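Local coordinates for protein GCN5-related N-acetyltransferase (Brucella melitensis biovar Abortus 2308, PDB 3TCV) that probably transfers the acetyl group of acetyl-CoA to an amine acceptor, perhaps an arylamine or the N-terminal serine or alanine of a protein, at residues B[132-137]-B[180-185]; B[113-118]-B[145-150]; B[174-179]-B[204-209]; B[60-65]-B[69-74]. All coordinates share one frame; numbering follows the deposited sequence.

Contact 1. Residues B[132-137]-B[180-185]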
# COMPACT_ATOMS: atom_id res chain seq x y z
N ILE B 132 -5.64 14.81 -5.73
CA ILE B 132 -5.40 16.26 -5.84
C ILE B 132 -5.68 16.78 -7.25
O ILE B 132 -5.12 16.30 -8.23
CB ILE B 132 -3.93 16.60 -5.48
CG1 ILE B 132 -3.65 16.27 -4.01
CG2 ILE B 132 -3.62 18.08 -5.80
CD1 ILE B 132 -2.18 16.38 -3.62
N TYR B 133 -6.55 17.78 -7.35
CA TYR B 133 -6.64 18.60 -8.54
C TYR B 133 -6.63 20.05 -8.10
O TYR B 133 -7.59 20.53 -7.49
CB TYR B 133 -7.91 18.33 -9.36
CG TYR B 133 -8.07 19.34 -10.46
CD1 TYR B 133 -7.07 19.50 -11.41
CD2 TYR B 133 -9.19 20.15 -10.56
CE1 TYR B 133 -7.16 20.46 -12.42
CE2 TYR B 133 -9.30 21.11 -11.57
CZ TYR B 133 -8.29 21.25 -12.49
OH TYR B 133 -8.35 22.19 -13.52
N TRP B 134 -5.52 20.74 -8.42
CA TRP B 134 -5.37 22.16 -8.16
C TRP B 134 -5.34 22.88 -9.48
O TRP B 134 -4.36 22.83 -10.22
CB TRP B 134 -4.09 22.42 -7.36
CG TRP B 134 -4.08 21.85 -5.97
CD1 TRP B 134 -5.14 21.64 -5.11
CD2 TRP B 134 -2.89 21.44 -5.22
NE1 TRP B 134 -4.71 21.11 -3.92
CE2 TRP B 134 -3.36 20.99 -3.91
CE3 TRP B 134 -1.53 21.38 -5.50
CZ2 TRP B 134 -2.50 20.49 -2.96
CZ3 TRP B 134 -0.67 20.87 -4.53
CH2 TRP B 134 -1.15 20.44 -3.29
N GLY B 135 -6.45 23.55 -9.79
CA GLY B 135 -6.60 24.23 -11.06
C GLY B 135 -5.85 25.54 -11.16
O GLY B 135 -5.13 25.95 -10.24
N PRO B 136 -6.01 26.20 -12.30
CA PRO B 136 -5.22 27.39 -12.63
C PRO B 136 -5.34 28.55 -11.65
O PRO B 136 -4.40 29.33 -11.53
CB PRO B 136 -5.71 27.77 -14.02
CG PRO B 136 -7.00 27.09 -14.21
CD PRO B 136 -7.04 25.90 -13.31
N LEU B 137 -6.44 28.66 -10.91
CA LEU B 137 -6.56 29.74 -9.95
C LEU B 137 -5.53 29.63 -8.84
O LEU B 137 -5.15 30.64 -8.26
CB LEU B 137 -7.95 29.79 -9.33
CG LEU B 137 -9.15 30.21 -10.18
CD1 LEU B 137 -10.40 30.13 -9.31
CD2 LEU B 137 -8.98 31.62 -10.74
N GLU B 180 8.63 16.37 -3.30
CA GLU B 180 9.97 16.67 -2.79
C GLU B 180 10.02 18.11 -2.23
O GLU B 180 10.59 18.34 -1.14
CB GLU B 180 11.04 16.52 -3.89
CG GLU B 180 11.19 15.11 -4.43
CD GLU B 180 11.93 14.12 -3.53
OE1 GLU B 180 12.12 14.35 -2.30
OE2 GLU B 180 12.31 13.06 -4.07
N ARG B 181 9.43 19.04 -2.96
CA ARG B 181 9.38 20.45 -2.53
C ARG B 181 8.63 20.58 -1.20
O ARG B 181 9.03 21.33 -0.31
CB ARG B 181 8.69 21.33 -3.60
CG ARG B 181 8.32 22.73 -3.09
CD ARG B 181 7.86 23.69 -4.19
NE ARG B 181 7.39 24.97 -3.63
CZ ARG B 181 6.21 25.18 -3.04
NH1 ARG B 181 5.32 24.20 -2.88
NH2 ARG B 181 5.95 26.38 -2.55
N PHE B 182 7.54 19.83 -1.07
CA PHE B 182 6.71 19.86 0.12
C PHE B 182 7.41 19.23 1.33
O PHE B 182 6.93 19.33 2.46
CB PHE B 182 5.36 19.15 -0.13
CG PHE B 182 4.34 19.97 -0.90
CD1 PHE B 182 4.16 21.32 -0.67
CD2 PHE B 182 3.51 19.35 -1.83
CE1 PHE B 182 3.18 22.03 -1.34
CE2 PHE B 182 2.54 20.08 -2.54
CZ PHE B 182 2.38 21.43 -2.30
N GLY B 183 8.53 18.53 1.09
CA GLY B 183 9.33 17.92 2.14
C GLY B 183 9.07 16.44 2.38
O GLY B 183 9.62 15.87 3.32
N PHE B 184 8.25 15.79 1.54
CA PHE B 184 8.05 14.33 1.62
C PHE B 184 9.36 13.68 1.21
O PHE B 184 10.04 14.17 0.29
CB PHE B 184 6.93 13.83 0.70
CG PHE B 184 5.54 14.28 1.07
CD1 PHE B 184 4.70 13.46 1.83
CD2 PHE B 184 5.04 15.50 0.64
CE1 PHE B 184 3.40 13.85 2.14
CE2 PHE B 184 3.76 15.90 0.97
CZ PHE B 184 2.93 15.09 1.72
N ARG B 185 9.70 12.56 1.85
CA ARG B 185 10.92 11.83 1.55
C ARG B 185 10.59 10.61 0.70
O ARG B 185 9.72 9.85 1.04
CB ARG B 185 11.56 11.38 2.86
CG ARG B 185 12.91 10.70 2.73
CD ARG B 185 13.44 10.31 4.10
NE ARG B 185 13.65 11.49 4.93
CZ ARG B 185 14.78 12.20 5.02
NH1 ARG B 185 14.82 13.26 5.82
NH2 ARG B 185 15.86 11.85 4.35

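Contact 2. Residues B[113-118]-B[145-150]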
# COMPACT_ATOMS: atom_id res chain seq x y z
N GLY B 113 -10.28 23.86 -6.95
CA GLY B 113 -9.87 22.48 -7.10
C GLY B 113 -10.43 21.62 -6.00
O GLY B 113 -11.38 22.01 -5.29
N ARG B 114 -9.83 20.46 -5.83
CA ARG B 114 -10.27 19.54 -4.78
C ARG B 114 -9.11 18.64 -4.38
O ARG B 114 -8.13 18.53 -5.11
CB ARG B 114 -11.52 18.74 -5.24
CG ARG B 114 -11.49 18.20 -6.66
CD ARG B 114 -10.66 16.94 -6.86
NE ARG B 114 -10.87 16.35 -8.19
CZ ARG B 114 -10.36 15.19 -8.61
NH1 ARG B 114 -9.56 14.48 -7.83
NH2 ARG B 114 -10.67 14.72 -9.82
N GLN B 115 -9.23 18.02 -3.20
CA GLN B 115 -8.21 17.11 -2.68
C GLN B 115 -8.84 16.24 -1.60
O GLN B 115 -9.94 16.53 -1.16
CB GLN B 115 -7.02 17.90 -2.10
CG GLN B 115 -7.36 18.83 -0.94
CD GLN B 115 -6.20 19.71 -0.49
OE1 GLN B 115 -5.52 20.30 -1.32
NE2 GLN B 115 -6.00 19.84 0.82
N ALA B 116 -8.14 15.20 -1.17
CA ALA B 116 -8.71 14.27 -0.20
C ALA B 116 -7.69 13.70 0.75
O ALA B 116 -6.50 13.57 0.40
CB ALA B 116 -9.44 13.14 -0.94
N LEU B 117 -8.15 13.39 1.95
CA LEU B 117 -7.47 12.49 2.87
C LEU B 117 -7.99 11.10 2.56
O LEU B 117 -9.21 10.90 2.43
CB LEU B 117 -7.75 12.87 4.33
CG LEU B 117 -7.14 14.22 4.78
CD1 LEU B 117 -7.67 14.61 6.15
CD2 LEU B 117 -5.60 14.17 4.76
N MET B 118 -7.08 10.15 2.37
CA MET B 118 -7.47 8.83 1.86
C MET B 118 -6.55 7.74 2.37
O MET B 118 -5.53 8.02 2.97
CB MET B 118 -7.48 8.84 0.33
CG MET B 118 -6.14 9.14 -0.33
SD MET B 118 -6.34 9.39 -2.12
CE MET B 118 -6.35 7.67 -2.61
N THR B 145 0.10 25.56 -1.95
CA THR B 145 0.99 25.13 -0.88
C THR B 145 0.21 25.12 0.44
O THR B 145 0.34 24.18 1.22
CB THR B 145 2.25 26.01 -0.79
OG1 THR B 145 3.09 25.75 -1.92
CG2 THR B 145 3.04 25.77 0.54
N GLU B 146 -0.59 26.14 0.70
CA GLU B 146 -1.36 26.19 1.95
C GLU B 146 -2.45 25.10 2.03
O GLU B 146 -2.74 24.61 3.12
CB GLU B 146 -1.94 27.59 2.20
CG GLU B 146 -2.51 27.75 3.60
CD GLU B 146 -3.03 29.16 3.85
OE1 GLU B 146 -3.73 29.71 2.98
OE2 GLU B 146 -2.75 29.71 4.93
N ALA B 147 -3.03 24.70 0.88
CA ALA B 147 -3.98 23.58 0.85
C ALA B 147 -3.35 22.29 1.38
O ALA B 147 -3.97 21.54 2.16
CB ALA B 147 -4.48 23.36 -0.56
N GLN B 148 -2.12 22.05 0.96
CA GLN B 148 -1.34 20.89 1.42
C GLN B 148 -1.04 21.04 2.93
O GLN B 148 -1.27 20.10 3.72
CB GLN B 148 -0.04 20.78 0.59
CG GLN B 148 0.65 19.45 0.56
CD GLN B 148 1.04 18.89 1.91
OE1 GLN B 148 0.40 18.00 2.39
NE2 GLN B 148 2.11 19.39 2.51
N PHE B 149 -0.53 22.23 3.30
CA PHE B 149 -0.15 22.56 4.66
C PHE B 149 -1.29 22.32 5.64
O PHE B 149 -1.09 21.75 6.71
CB PHE B 149 0.28 24.03 4.80
CG PHE B 149 0.69 24.41 6.21
CD1 PHE B 149 1.86 23.91 6.77
CD2 PHE B 149 -0.13 25.22 6.99
CE1 PHE B 149 2.21 24.24 8.08
CE2 PHE B 149 0.22 25.57 8.29
CZ PHE B 149 1.40 25.08 8.83
N LEU B 150 -2.48 22.79 5.30
CA LEU B 150 -3.61 22.65 6.21
C LEU B 150 -3.96 21.18 6.51
O LEU B 150 -4.29 20.85 7.64
CB LEU B 150 -4.82 23.41 5.69
CG LEU B 150 -4.75 24.95 5.72
CD1 LEU B 150 -5.90 25.52 4.90
CD2 LEU B 150 -4.72 25.50 7.15

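Contact 3. Residues B[174-179]-B[204-209]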
# COMPACT_ATOMS: atom_id res chain seq x y z
N PRO B 174 6.00 16.49 -12.43
CA PRO B 174 5.55 17.61 -11.58
C PRO B 174 5.08 17.17 -10.17
O PRO B 174 5.32 17.89 -9.19
CB PRO B 174 4.40 18.21 -12.36
CG PRO B 174 4.70 17.88 -13.80
CD PRO B 174 5.38 16.54 -13.77
N SER B 175 4.41 16.01 -10.09
CA SER B 175 3.91 15.50 -8.81
C SER B 175 5.06 15.05 -7.94
O SER B 175 5.09 15.38 -6.76
CB SER B 175 2.92 14.35 -8.96
OG SER B 175 2.39 14.02 -7.69
N ARG B 176 6.03 14.34 -8.51
CA ARG B 176 7.19 13.94 -7.75
C ARG B 176 7.97 15.14 -7.22
O ARG B 176 8.37 15.16 -6.06
CB ARG B 176 8.12 13.09 -8.58
CG ARG B 176 7.58 11.72 -8.85
CD ARG B 176 8.66 10.81 -9.37
NE ARG B 176 9.14 11.23 -10.68
CZ ARG B 176 10.22 11.99 -10.94
NH1 ARG B 176 10.97 12.47 -9.97
NH2 ARG B 176 10.55 12.27 -12.20
N ARG B 177 8.18 16.13 -8.08
CA ARG B 177 8.90 17.34 -7.67
C ARG B 177 8.09 18.12 -6.64
O ARG B 177 8.67 18.71 -5.72
CB ARG B 177 9.26 18.17 -8.91
CG ARG B 177 10.36 17.53 -9.76
CD ARG B 177 10.79 18.46 -10.90
NE ARG B 177 9.74 18.69 -11.89
CZ ARG B 177 9.52 17.93 -12.98
NH1 ARG B 177 10.26 16.85 -13.21
NH2 ARG B 177 8.55 18.25 -13.82
N ALA B 178 6.76 18.08 -6.73
CA ALA B 178 5.89 18.73 -5.75
C ALA B 178 6.05 18.07 -4.38
O ALA B 178 6.21 18.76 -3.36
CB ALA B 178 4.42 18.69 -6.17
N ALA B 179 6.05 16.73 -4.37
CA ALA B 179 6.22 15.98 -3.12
C ALA B 179 7.57 16.34 -2.49
O ALA B 179 7.64 16.60 -1.29
CB ALA B 179 6.12 14.46 -3.39
N ALA B 204 5.47 5.86 -7.34
CA ALA B 204 6.46 6.48 -6.47
C ALA B 204 5.78 6.86 -5.15
O ALA B 204 4.75 7.56 -5.14
CB ALA B 204 7.03 7.74 -7.13
N TRP B 205 6.38 6.40 -4.05
CA TRP B 205 5.92 6.64 -2.67
C TRP B 205 6.86 7.53 -1.91
O TRP B 205 8.08 7.37 -1.97
CB TRP B 205 5.85 5.32 -1.91
CG TRP B 205 4.72 4.43 -2.32
CD1 TRP B 205 4.76 3.36 -3.21
CD2 TRP B 205 3.32 4.51 -1.88
NE1 TRP B 205 3.52 2.81 -3.36
CE2 TRP B 205 2.61 3.44 -2.58
CE3 TRP B 205 2.62 5.32 -1.00
CZ2 TRP B 205 1.26 3.21 -2.38
CZ3 TRP B 205 1.25 5.09 -0.83
CH2 TRP B 205 0.60 4.05 -1.50
N PHE B 206 6.27 8.44 -1.13
CA PHE B 206 6.99 9.39 -0.31
C PHE B 206 6.23 9.54 0.99
O PHE B 206 5.01 9.36 1.03
CB PHE B 206 7.06 10.78 -0.95
CG PHE B 206 7.48 10.83 -2.41
CD1 PHE B 206 8.73 11.30 -2.77
CD2 PHE B 206 6.56 10.53 -3.42
CE1 PHE B 206 9.10 11.39 -4.11
CE2 PHE B 206 6.93 10.60 -4.75
CZ PHE B 206 8.20 11.03 -5.10
N SER B 207 6.93 9.96 2.04
CA SER B 207 6.31 10.15 3.33
C SER B 207 6.93 11.26 4.16
O SER B 207 8.12 11.60 4.01
CB SER B 207 6.34 8.87 4.14
OG SER B 207 7.63 8.55 4.63
N VAL B 208 6.10 11.80 5.03
CA VAL B 208 6.53 12.68 6.11
C VAL B 208 6.18 11.93 7.42
O VAL B 208 5.04 11.50 7.60
CB VAL B 208 5.85 14.06 6.08
CG1 VAL B 208 6.21 14.88 7.31
CG2 VAL B 208 6.29 14.83 4.84
N LEU B 209 7.17 11.77 8.29
CA LEU B 209 6.98 11.19 9.62
C LEU B 209 6.66 12.24 10.66
O LEU B 209 7.03 13.41 10.52
CB LEU B 209 8.24 10.44 10.07
CG LEU B 209 8.75 9.33 9.16
CD1 LEU B 209 9.90 8.62 9.89
CD2 LEU B 209 7.62 8.38 8.76

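Contact 4. Residues B[60-65]-B[69-74]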
# COMPACT_ATOMS: atom_id res chain seq x y z
N ALA B 60 -16.50 24.18 -13.29
CA ALA B 60 -15.79 25.22 -14.01
C ALA B 60 -14.28 25.01 -13.95
O ALA B 60 -13.58 24.99 -14.97
CB ALA B 60 -16.13 26.59 -13.43
N ALA B 61 -13.78 24.85 -12.73
CA ALA B 61 -12.34 24.60 -12.52
C ALA B 61 -11.84 23.36 -13.27
O ALA B 61 -10.71 23.32 -13.77
CB ALA B 61 -12.04 24.49 -11.03
N SER B 62 -12.70 22.35 -13.38
CA SER B 62 -12.34 21.04 -13.94
C SER B 62 -12.55 20.95 -15.45
O SER B 62 -12.31 19.92 -16.03
CB SER B 62 -13.08 19.91 -13.22
OG SER B 62 -12.88 20.00 -11.80
N SER B 63 -13.02 22.04 -16.06
CA SER B 63 -13.33 22.05 -17.50
C SER B 63 -12.70 23.26 -18.19
O SER B 63 -13.16 23.70 -19.25
CB SER B 63 -14.85 21.99 -17.73
OG SER B 63 -15.54 23.01 -17.01
N VAL B 64 -11.63 23.79 -17.59
CA VAL B 64 -10.85 24.87 -18.19
C VAL B 64 -10.23 24.39 -19.51
O VAL B 64 -10.16 23.19 -19.78
CB VAL B 64 -9.74 25.37 -17.24
CG1 VAL B 64 -10.34 26.08 -16.04
CG2 VAL B 64 -8.86 24.20 -16.79
N GLU B 65 -9.78 25.36 -20.31
CA GLU B 65 -9.26 25.13 -21.65
C GLU B 65 -8.23 24.02 -21.72
O GLU B 65 -8.23 23.23 -22.66
CB GLU B 65 -8.67 26.43 -22.24
N GLN B 69 -4.84 18.26 -20.25
CA GLN B 69 -3.44 18.21 -19.77
C GLN B 69 -3.39 18.07 -18.26
O GLN B 69 -2.67 17.22 -17.74
CB GLN B 69 -2.61 19.45 -20.21
N ARG B 70 -4.16 18.89 -17.54
CA ARG B 70 -4.15 18.87 -16.08
C ARG B 70 -4.62 17.56 -15.49
O ARG B 70 -4.24 17.22 -14.39
CB ARG B 70 -4.99 20.02 -15.51
CG ARG B 70 -4.44 21.39 -15.83
CD ARG B 70 -5.40 22.50 -15.44
NE ARG B 70 -4.88 23.78 -15.94
CZ ARG B 70 -3.93 24.50 -15.34
NH1 ARG B 70 -3.43 24.15 -14.16
NH2 ARG B 70 -3.52 25.62 -15.93
N PHE B 71 -5.49 16.84 -16.21
CA PHE B 71 -6.05 15.58 -15.70
C PHE B 71 -5.27 14.35 -16.13
O PHE B 71 -5.64 13.26 -15.75
CB PHE B 71 -7.52 15.43 -16.13
CG PHE B 71 -8.51 16.04 -15.17
CD1 PHE B 71 -9.38 15.25 -14.46
CD2 PHE B 71 -8.54 17.41 -14.96
CE1 PHE B 71 -10.29 15.79 -13.57
CE2 PHE B 71 -9.44 17.97 -14.07
CZ PHE B 71 -10.32 17.16 -13.38
N THR B 72 -4.20 14.53 -16.91
CA THR B 72 -3.45 13.40 -17.50
C THR B 72 -3.18 12.27 -16.51
O THR B 72 -3.49 11.10 -16.79
CB THR B 72 -2.09 13.87 -18.07
OG1 THR B 72 -2.31 14.85 -19.08
CG2 THR B 72 -1.32 12.70 -18.66
N TRP B 73 -2.64 12.64 -15.35
CA TRP B 73 -2.20 11.65 -14.35
C TRP B 73 -3.20 11.33 -13.31
O TRP B 73 -2.93 10.49 -12.45
CB TRP B 73 -0.91 12.12 -13.67
CG TRP B 73 0.15 12.50 -14.64
CD1 TRP B 73 0.59 13.78 -14.96
CD2 TRP B 73 0.94 11.60 -15.46
NE1 TRP B 73 1.58 13.73 -15.90
CE2 TRP B 73 1.83 12.44 -16.25
CE3 TRP B 73 0.98 10.23 -15.63
CZ2 TRP B 73 2.73 11.91 -17.15
CZ3 TRP B 73 1.90 9.70 -16.54
CH2 TRP B 73 2.75 10.52 -17.30
N LEU B 74 -4.35 12.01 -13.32
CA LEU B 74 -5.41 11.75 -12.36
C LEU B 74 -6.17 10.49 -12.76
O LEU B 74 -6.08 10.06 -13.89
CB LEU B 74 -6.36 12.94 -12.31
CG LEU B 74 -5.81 14.20 -11.67
CD1 LEU B 74 -6.93 15.22 -11.44
CD2 LEU B 74 -5.12 13.87 -10.35

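Contact 1. Residues B[132-137]-B[180-185]
Phe182 and Trp134 meet where, in this GNAT fold, the end of helix 173-182 faces the end of the central strand 126-134. Following the helix toward its C-terminal end, Arg181 turns its guanidinium to the neighbouring helices: NH1 bonds to Thr145 OG1 and the group makes a cation-pi contact with Trp223. Phe182 is next and carries the contact. With CG beside the backbone N (chi1 -79°), its ring is sent toward the strand, while its carbonyl O is bonded by Tyr220 OH. The two rings approach from opposite directions and touch rim to rim, neither lying over the other's face; their planes stand at 89° and the centroid of the six-membered ring of Trp134 is 6.0 Å from that of Phe182. Gly183 then ends the helix in a Schellman motif, its positive phi accompanied by two bonds back into the last turn, Gly183 N to Glu180 O and Phe184 N to Ala179 O, both 3.0 Å. Phe184 turns aside to pack on Trp166 and Tyr164. On the strand side, Ile132 CG2 lies over the centre of one indole face. The benzo edge of that indole meets the rim of the Phe182 ring, Trp134 CH2 standing 3.8 Å from Phe182 CE2.

Contact 2. Residues B[113-118]-B[145-150]
Gln115 reaches from strand 110-121 to the backbone of Ala147 in helix 142-158, a helix laid against the GNAT sheet. The polar part is a single bond: Gln115 NE2 gives a hydrogen to Ala147 O at 3.0 Å, nearly straight at 170°. The oxygen lies in the plane of the Gln115 amide, as an N-H donor prefers, but the donor stands well above the carbonyl plane, 64° out of it, and so uses no lone-pair direction. That is consistent with a carbonyl that also points along its own helix, toward the amide one turn further on.

The other half of the same carboxamide makes a van der Waals contact, Gln115 OE1 resting 3.3 Å from Ala147 CB. This oxygen has its real partner in Trp134, whose NE1 bonds to it. The reach comes from the torsions: CG sits between the backbone N and the carbonyl carbon (chi1 61°), and beyond it the chain runs out extended.

Apolar side chains pack nearby: the Gln115 side chain also lies on Leu46 and Phe151, and Leu117, two residues along on the same side of the strand, packs on Phe151, Tyr154 and Val155 of the helix.

Gln115 and Ala147 are both buried. With NE2 committed as donor to the helix and OE1 as acceptor from the indole, the amide can be satisfied in one orientation but not in the flipped one, which fixes its rotation and ties sheet, helix and Trp134 together through one side chain.

Contact 3. Residues B[174-179]-B[204-209]
Ala179 N, bonded to Ser175 O at 2.9 Å, belongs to the regular turn of helix 173-182 that presents the Ala179 methyl to Phe206. The methyl sits squarely over the ring: Ala179 CB is 3.9 Å from the centroid of Phe206 and only 9° off the ring normal, a clean CH-pi contact in which the carbon is about equally far from several ring atoms. One helical turn earlier, Arg176 comes to the same ring at its rim. Its CG lies near the ring plane, 3.9 Å from Phe206 CZ, so that the aliphatic part of the arginine borders the edge while Ala179 covers a face.

Further along the arginine, CD passes Ala204 CB at 4.1 Å. A bend at the next torsion (chi3 -66°) turns the chain there, and NE finds its partner in Asn170 O, in the loop before the helix. The guanidinium plane comes out nearly coplanar with the Phe206 ring, but it is the methylenes that make the contact. Ala204 and Phe206, alternate residues of the strand, both point toward the helix; Trp205 and Ser207 belong to the other side, where Trp205 meets Phe190 of its own chain and Phe190 of the second subunit, and Ser207 OG bonds to Glu187 of its own chain and to Arg191 of the second subunit.

Helix segment 174-179 and strand segment 204-209 run nearly parallel, 18° apart with axes 9.9 Å from each other. The helix connects strand 163-169 to strand 185-196, and strand 199-209 is the one inserted between them.

Contact 4. Residues B[60-65]-B[69-74]
The bend joining helix 51-61 to the short helix 67-70, with the type I turn from Phe71 to Leu74 behind it, folds back so that Ser62 meets Phe71 and Val64 meets Arg70. Ser62 CB lies 3.9 Å from Phe71 CZ, approaching the ring obliquely. Its hydroxyl is used locally, OG bonding back to Leu58 O in helix 51-61. Ser62 O, close to Phe71 CE2, is buried here and has no partner in the model. Leu74 CD1 covers part of one face of the Phe71 ring, toward the rim.

Val64 and Arg70 cross at about a right angle. Val64 CG2 touches the arginine where its chain turns polar, 4.1 Å from Arg70 CD. The chain is extended from CG to NE, and NE makes a salt bridge with Asp66, four residues back beside the start of the same short helix, which steadies the chain where Val64 rests on it. At the helix end, Gln69 O takes two bonds from one residue, Thr72 OG1 at 2.7 Å and Thr72 N at 3.2 Å, both from the same face of its plane. Tyr133 packs on Ser62, Val64 and Arg70 from the sheet side. Such a helical connection, here between strands 44-48 and 99-105, belongs to the GNAT fold, where it often borders the acceptor site, as it may here.

How the contacts relate
Contacts 2 and 3 are buried, contact 2 nearest the centre of the chain; contacts 1 and 4 are partly buried, contact 4 lying farthest out. Contact 2 has a polar bond between its segments, whereas contacts 1 and 3 rely on aromatic and aliphatic surfaces and contact 4 on apolar touches beside polar groups satisfied locally. Contacts 1 and 3 share helix 173-182: its last turn faces strand 126-134, its middle faces strand 199-209. Contacts 1 and 2 are tied through Trp134 and Gln115, and also through the backbone pairing of Tyr133 with Arg114 and the packing of Gln148 on Phe182. Contact 4 is joined to contact 1 by Tyr133 OH and Ala61 O, 2.6 Å apart.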